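Long-range contacts in superoxide dismutase [Mn], mitochondrial (Saccharomyces cerevisiae S288C, PDB 4F6E), which catalyses the dismutation of superoxide into hydrogen peroxide and oxygen, with one manganese ion bound in each subunit: residues Thr79-Phe84 / Tyr152-Val157; Ser131-Ile136 / Ala166-Glu171. The protein carries 2 engineered substitutions. All coordinates share one frame; numbering follows the deposited sequence.

Contact 1. Residues Thr79-Phe84 / Tyr152-Val157; sequences TNHCLF and YNQDTV. With MN (manganese (II) ion), chain E.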
loop_
_atom_site.group_PDB
_atom_site.type_symbol
_atom_site.label_atom_id
_atom_site.label_comp_id
_atom_site.label_asym_id
_atom_site.label_seq_id
_atom_site.Cartn_x
_atom_site.Cartn_y
_atom_site.Cartn_z
ATOM N N THR A 79 -15.345 4.698 12.773
ATOM C CA THR A 79 -16.420 4.868 11.797
ATOM C C THR A 79 -16.970 3.518 11.341
ATOM O O THR A 79 -18.189 3.323 11.290
ATOM C CB THR A 79 -15.913 5.654 10.573
ATOM O OG1 THR A 79 -15.490 6.959 10.996
ATOM C CG2 THR A 79 -17.017 5.809 9.526
ATOM N N ASN A 80 -16.068 2.598 11.016
ATOM C CA ASN A 80 -16.487 1.310 10.458
ATOM C C ASN A 80 -17.311 0.511 11.446
ATOM O O ASN A 80 -18.292 -0.128 11.063
ATOM C CB ASN A 80 -15.286 0.461 10.016
ATOM C CG ASN A 80 -14.651 0.948 8.720
ATOM O OD1 ASN A 80 -15.288 1.594 7.882
ATOM N ND2 ASN A 80 -13.370 0.620 8.548
ATOM N N HIS A 81 -16.924 0.540 12.721
ATOM C CA HIS A 81 -17.699 -0.184 13.730
ATOM C C HIS A 81 -19.040 0.461 13.995
ATOM O O HIS A 81 -20.024 -0.241 14.229
ATOM C CB HIS A 81 -16.903 -0.421 15.016
ATOM C CG HIS A 81 -15.798 -1.402 14.833
ATOM N ND1 HIS A 81 -14.565 -1.045 14.329
ATOM C CD2 HIS A 81 -15.769 -2.743 15.001
ATOM C CE1 HIS A 81 -13.806 -2.122 14.239
ATOM N NE2 HIS A 81 -14.514 -3.162 14.641
ATOM N N CYS A 82 -19.111 1.789 13.923
ATOM C CA CYS A 82 -20.419 2.437 14.055
ATOM C C CYS A 82 -21.355 1.974 12.946
ATOM O O CYS A 82 -22.520 1.655 13.204
ATOM C CB CYS A 82 -20.304 3.959 14.023
ATOM S SG CYS A 82 -19.677 4.670 15.564
ATOM N N LEU A 83 -20.845 1.913 11.720
ATOM C CA LEU A 83 -21.660 1.448 10.591
ATOM C C LEU A 83 -22.107 0.005 10.812
ATOM O O LEU A 83 -23.266 -0.338 10.562
ATOM C CB LEU A 83 -20.884 1.550 9.272
ATOM C CG LEU A 83 -20.560 2.979 8.808
ATOM C CD1 LEU A 83 -19.555 2.990 7.678
ATOM C CD2 LEU A 83 -21.834 3.695 8.373
ATOM N N PHE A 84 -21.169 -0.823 11.265
ATOM C CA PHE A 84 -21.390 -2.253 11.468
ATOM C C PHE A 84 -22.543 -2.481 12.430
ATOM O O PHE A 84 -23.494 -3.193 12.097
ATOM C CB PHE A 84 -20.089 -2.875 11.999
ATOM C CG PHE A 84 -20.085 -4.382 12.046
ATOM C CD1 PHE A 84 -20.379 -5.129 10.917
ATOM C CD2 PHE A 84 -19.734 -5.048 13.216
ATOM C CE1 PHE A 84 -20.351 -6.520 10.956
ATOM C CE2 PHE A 84 -19.692 -6.435 13.257
ATOM C CZ PHE A 84 -20.000 -7.171 12.131
ATOM N N TYR A 152 -8.798 -2.775 3.387
ATOM C CA TYR A 152 -7.889 -3.412 4.331
ATOM C C TYR A 152 -7.773 -2.650 5.638
ATOM O O TYR A 152 -7.938 -1.426 5.685
ATOM C CB TYR A 152 -6.513 -3.637 3.696
ATOM C CG TYR A 152 -6.513 -4.873 2.842
ATOM C CD1 TYR A 152 -5.931 -6.054 3.287
ATOM C CD2 TYR A 152 -7.135 -4.876 1.603
ATOM C CE1 TYR A 152 -5.948 -7.198 2.501
ATOM C CE2 TYR A 152 -7.167 -6.022 0.815
ATOM C CZ TYR A 152 -6.573 -7.176 1.274
ATOM O OH TYR A 152 -6.604 -8.306 0.486
ATOM N N ASN A 153 -7.520 -3.393 6.713
ATOM C CA ASN A 153 -7.302 -2.814 8.037
ATOM C C ASN A 153 -8.493 -1.987 8.474
ATOM O O ASN A 153 -9.593 -2.519 8.504
ATOM C CB ASN A 153 -5.977 -2.062 8.047
ATOM C CG ASN A 153 -4.847 -2.969 7.617
ATOM O OD1 ASN A 153 -4.783 -4.110 8.063
ATOM N ND2 ASN A 153 -4.019 -2.512 6.687
ATOM N N GLN A 154 -8.302 -0.710 8.789
ATOM C CA GLN A 154 -9.455 0.140 9.065
ATOM C C GLN A 154 -9.658 1.210 7.997
ATOM O O GLN A 154 -10.278 2.248 8.250
ATOM C CB GLN A 154 -9.410 0.746 10.481
ATOM C CG GLN A 154 -9.476 -0.284 11.609
ATOM C CD GLN A 154 -10.749 -1.126 11.597
ATOM O OE1 GLN A 154 -11.728 -0.810 10.909
ATOM N NE2 GLN A 154 -10.739 -2.207 12.373
ATOM N N ASP A 155 -9.176 0.944 6.786
ATOM C CA ASP A 155 -9.531 1.815 5.671
ATOM C C ASP A 155 -11.043 1.753 5.489
ATOM O O ASP A 155 -11.682 0.752 5.819
ATOM C CB ASP A 155 -8.811 1.401 4.393
ATOM C CG ASP A 155 -7.299 1.585 4.483
ATOM O OD1 ASP A 155 -6.818 2.241 5.433
ATOM O OD2 ASP A 155 -6.592 1.075 3.593
ATOM N N THR A 156 -11.629 2.828 4.984
ATOM C CA THR A 156 -13.081 2.843 4.835
ATOM C C THR A 156 -13.451 3.427 3.487
ATOM O O THR A 156 -12.576 3.836 2.722
ATOM C CB THR A 156 -13.774 3.603 5.995
ATOM O OG1 THR A 156 -15.187 3.317 5.989
ATOM C CG2 THR A 156 -13.563 5.095 5.862
ATOM N N VAL A 157 -14.745 3.435 3.181
ATOM C CA VAL A 157 -15.203 4.037 1.934
ATOM C C VAL A 157 -15.582 5.495 2.163
ATOM O O VAL A 157 -16.383 5.810 3.036
ATOM C CB VAL A 157 -16.362 3.245 1.310
ATOM C CG1 VAL A 157 -15.837 1.934 0.741
ATOM C CG2 VAL A 157 -17.443 2.961 2.346
HETATM MN MN MN E . -13.904 -5.254 14.246
HETATM O O HOH W 1 -12.412 -4.572 12.529
#
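N80, on helix 74-86, lies opposite T156, their CA atoms 6.8 Å apart, just beyond the type II' beta turn Y152-D155. The N80 carboxamide uses both of its polar atoms to tie the helix to the loop, through two side chains and one backbone carbonyl. On one side OD1 accepts a hydrogen bond of 2.6 Å from T156 OG1, which lies in the N80 carbonyl plane; the hydroxyl is anti to the backbone N of T156 (chi1 -166°), which turns it to the helix. On the other side ND2 donates twice close to its own amide plane: to Q154 OE1 at 3.2 Å, nearly straight at the hydrogen (172°), and to D155 O, approached from above the peptide plane. Three bonds therefore fix the flip of this amide; an alanine here would probably leave T156 OG1 and Q154 OE1 without these mates and give the Q154 amide more freedom to turn. Q154, bent at chi2, places its NE2 by the edge of the H81 ring, 3.6 Å from CE1, and donates at 2.9 Å to a water that is itself a manganese ligand. H81 NE2 binds the metal at 2.2 Å, while its ND1 is held by G77 O. W133 NE1 is a further donor to Q154 OE1. A glutamine from the C-terminal domain hydrogen-bonded to metal-bound solvent is the second-shell arrangement characteristic of manganese superoxide dismutases.

Contact 2. Residues Ser131-Ile136 / Ala166-Glu171; sequences SGWAFI and AIDAWE. With MN (manganese (II) ion), chain E.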
loop_
_atom_site.group_PDB
_atom_site.type_symbol
_atom_site.label_atom_id
_atom_site.label_comp_id
_atom_site.label_asym_id
_atom_site.label_seq_id
_atom_site.Cartn_x
_atom_site.Cartn_y
_atom_site.Cartn_z
ATOM N N SER A 131 -6.457 -8.424 7.468
ATOM C CA SER A 131 -7.613 -7.839 8.151
ATOM C C SER A 131 -8.278 -6.859 7.207
ATOM O O SER A 131 -7.597 -6.196 6.445
ATOM C CB SER A 131 -7.167 -7.039 9.374
ATOM O OG SER A 131 -6.468 -7.836 10.322
ATOM N N GLY A 132 -9.605 -6.752 7.267
ATOM C CA GLY A 132 -10.291 -5.742 6.482
ATOM C C GLY A 132 -11.796 -5.893 6.530
ATOM O O GLY A 132 -12.335 -6.510 7.463
ATOM N N TRP A 133 -12.457 -5.340 5.509
ATOM C CA TRP A 133 -13.908 -5.179 5.458
ATOM C C TRP A 133 -14.377 -5.404 4.043
ATOM O O TRP A 133 -13.619 -5.220 3.092
ATOM C CB TRP A 133 -14.293 -3.720 5.807
ATOM C CG TRP A 133 -14.029 -3.359 7.236
ATOM C CD1 TRP A 133 -12.818 -3.038 7.793
ATOM C CD2 TRP A 133 -14.980 -3.353 8.313
ATOM N NE1 TRP A 133 -12.967 -2.817 9.141
ATOM C CE2 TRP A 133 -14.281 -2.994 9.485
ATOM C CE3 TRP A 133 -16.362 -3.570 8.389
ATOM C CZ2 TRP A 133 -14.913 -2.874 10.730
ATOM C CZ3 TRP A 133 -16.988 -3.455 9.629
ATOM C CH2 TRP A 133 -16.264 -3.105 10.779
ATOM N N ALA A 134 -15.640 -5.776 3.894
ATOM C CA ALA A 134 -16.307 -5.577 2.607
ATOM C C ALA A 134 -17.461 -4.621 2.813
ATOM O O ALA A 134 -18.103 -4.637 3.867
ATOM C CB ALA A 134 -16.809 -6.891 2.033
ATOM N N PHE A 135 -17.726 -3.794 1.806
ATOM C CA PHE A 135 -18.839 -2.860 1.870
ATOM C C PHE A 135 -19.693 -3.025 0.625
ATOM O O PHE A 135 -19.169 -2.998 -0.500
ATOM C CB PHE A 135 -18.345 -1.402 1.913
ATOM C CG PHE A 135 -17.538 -1.047 3.136
ATOM C CD1 PHE A 135 -18.142 -0.495 4.257
ATOM C CD2 PHE A 135 -16.160 -1.228 3.141
ATOM C CE1 PHE A 135 -17.381 -0.153 5.382
ATOM C CE2 PHE A 135 -15.388 -0.878 4.250
ATOM C CZ PHE A 135 -16.002 -0.341 5.370
ATOM N N ILE A 136 -21.007 -3.181 0.804
ATOM C CA ILE A 136 -21.934 -2.947 -0.302
ATOM C C ILE A 136 -22.126 -1.424 -0.320
ATOM O O ILE A 136 -22.448 -0.838 0.716
ATOM C CB ILE A 136 -23.280 -3.666 -0.090
ATOM C CG1 ILE A 136 -23.047 -5.174 0.095
ATOM C CG2 ILE A 136 -24.268 -3.375 -1.255
ATOM C CD1 ILE A 136 -24.318 -5.959 0.413
ATOM N N ALA A 166 -21.831 -2.755 5.854
ATOM C CA ALA A 166 -20.440 -3.015 6.200
ATOM C C ALA A 166 -20.346 -4.386 6.872
ATOM O O ALA A 166 -21.098 -4.656 7.797
ATOM C CB ALA A 166 -19.933 -1.929 7.133
ATOM N N ILE A 167 -19.431 -5.241 6.406
ATOM C CA ILE A 167 -19.185 -6.533 7.051
ATOM C C ILE A 167 -17.719 -6.629 7.475
ATOM O O ILE A 167 -16.809 -6.504 6.658
ATOM C CB ILE A 167 -19.513 -7.723 6.122
ATOM C CG1 ILE A 167 -20.959 -7.640 5.613
ATOM C CG2 ILE A 167 -19.254 -9.057 6.847
ATOM C CD1 ILE A 167 -22.025 -7.786 6.694
ATOM N N ASP A 168 -17.507 -6.826 8.771
ATOM C CA ASP A 168 -16.171 -6.896 9.355
ATOM C C ASP A 168 -15.540 -8.262 9.083
ATOM O O ASP A 168 -16.121 -9.290 9.424
ATOM C CB ASP A 168 -16.310 -6.666 10.863
ATOM C CG ASP A 168 -15.003 -6.399 11.556
ATOM O OD1 ASP A 168 -13.920 -6.400 10.930
ATOM O OD2 ASP A 168 -15.090 -6.200 12.778
ATOM N N ALA A 169 -14.358 -8.268 8.464
ATOM C CA ALA A 169 -13.622 -9.513 8.197
ATOM C C ALA A 169 -12.363 -9.661 9.050
ATOM O O ALA A 169 -11.574 -10.578 8.817
ATOM C CB ALA A 169 -13.264 -9.625 6.696
ATOM N N TRP A 170 -12.158 -8.774 10.026
ATOM C CA TRP A 170 -11.056 -8.993 10.972
ATOM C C TRP A 170 -11.314 -10.274 11.741
ATOM O O TRP A 170 -12.461 -10.619 12.029
ATOM C CB TRP A 170 -10.950 -7.847 11.975
ATOM C CG TRP A 170 -10.291 -6.602 11.471
ATOM C CD1 TRP A 170 -10.666 -5.847 10.391
ATOM C CD2 TRP A 170 -9.169 -5.938 12.058
ATOM N NE1 TRP A 170 -9.828 -4.754 10.269
ATOM C CE2 TRP A 170 -8.905 -4.789 11.282
ATOM C CE3 TRP A 170 -8.353 -6.212 13.157
ATOM C CZ2 TRP A 170 -7.857 -3.910 11.574
ATOM C CZ3 TRP A 170 -7.315 -5.345 13.440
ATOM C CH2 TRP A 170 -7.081 -4.205 12.659
ATOM N N GLU A 171 -10.240 -10.981 12.082
ATOM C CA GLU A 171 -10.387 -12.245 12.774
ATOM C C GLU A 171 -11.097 -12.094 14.127
ATOM O O GLU A 171 -11.837 -12.997 14.532
ATOM C CB GLU A 171 -9.018 -12.934 12.906
ATOM C CG GLU A 171 -8.502 -13.447 11.554
ATOM C CD GLU A 171 -7.140 -14.139 11.620
ATOM O OE1 GLU A 171 -6.227 -13.615 12.297
ATOM O OE2 GLU A 171 -6.979 -15.180 10.935
HETATM MN MN MN E . -13.904 -5.254 14.246
HETATM O O HOH W 2 -7.747 -9.670 11.904
HETATM O O HOH W 1 -12.412 -4.572 12.529
#
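The indole of W133 and the carboxylate of D168 lie flat against each other, their planes only 4° apart. D168 CB sits over the six-membered ring, 3.7 Å from its centroid, and the carboxylate continues across the same face toward CZ2. With CG anti to the backbone N (chi1 -167°), D168 carries OD2 to the manganese ion, 2.1 Å away. W133 and D168 can meet so because they form an antiparallel non-hydrogen-bonded pair, with both side chains on one face of the sheet; F135 and A166 form the next such pair on that face, where F135 CE1 touches A166 CB at 3.6 Å. Between these two pairs A134 and I167 exchange two backbone hydrogen bonds, and A169 N donates to G132 O where the strand 166-168 has ended.

W170 is turned differently. Its five-membered ring meets that of W133 obliquely, the planes 58° apart, with W133 NE1 and W170 NE1 3.9 Å from each other. Each indole N-H has an acceptor in the turn after strand 148-152: Q154 OE1 for W133 and N153 O for W170. S131 CB makes a CH-pi contact over the W170 five-membered ring, 3.4 Å from its centroid, and the metal-bound water lies above the opposite face, toward the rim. S131 OG is hydrogen-bonded to S131 OG of a neighbouring subunit.

D168 divides its oxygens: OD2 binds the metal, whereas OD1 accepts from that water at 2.9 Å and from W170 N at 3.1 Å, closing an Asx turn. The metal bond, the Asx bond and the flat W133 face together would limit rotation of the carboxylate, which probably helps keep the metal-bound water oriented.

In the fold
The two contacts have centres 8 Å apart and meet at one manganese ion, whose ligands are H81 from contact 1, D168 from contact 2, H26, H172 and a water common to both. Their segments alternate along the chain: 79-84, 131-136, 152-157, 166-171. Contact 1 joins helix 74-86 of the N-terminal alpha-hairpin domain to the loop after strand 148-152, whereas contact 2 lies within the C-terminal domain, between the central strand 132-136 and the outer strand 165-168 of its antiparallel sheet. N153 N probably hydrogen-bonds to S131 O, and N80 packs on F135. The metal site is therefore assembled from both domains.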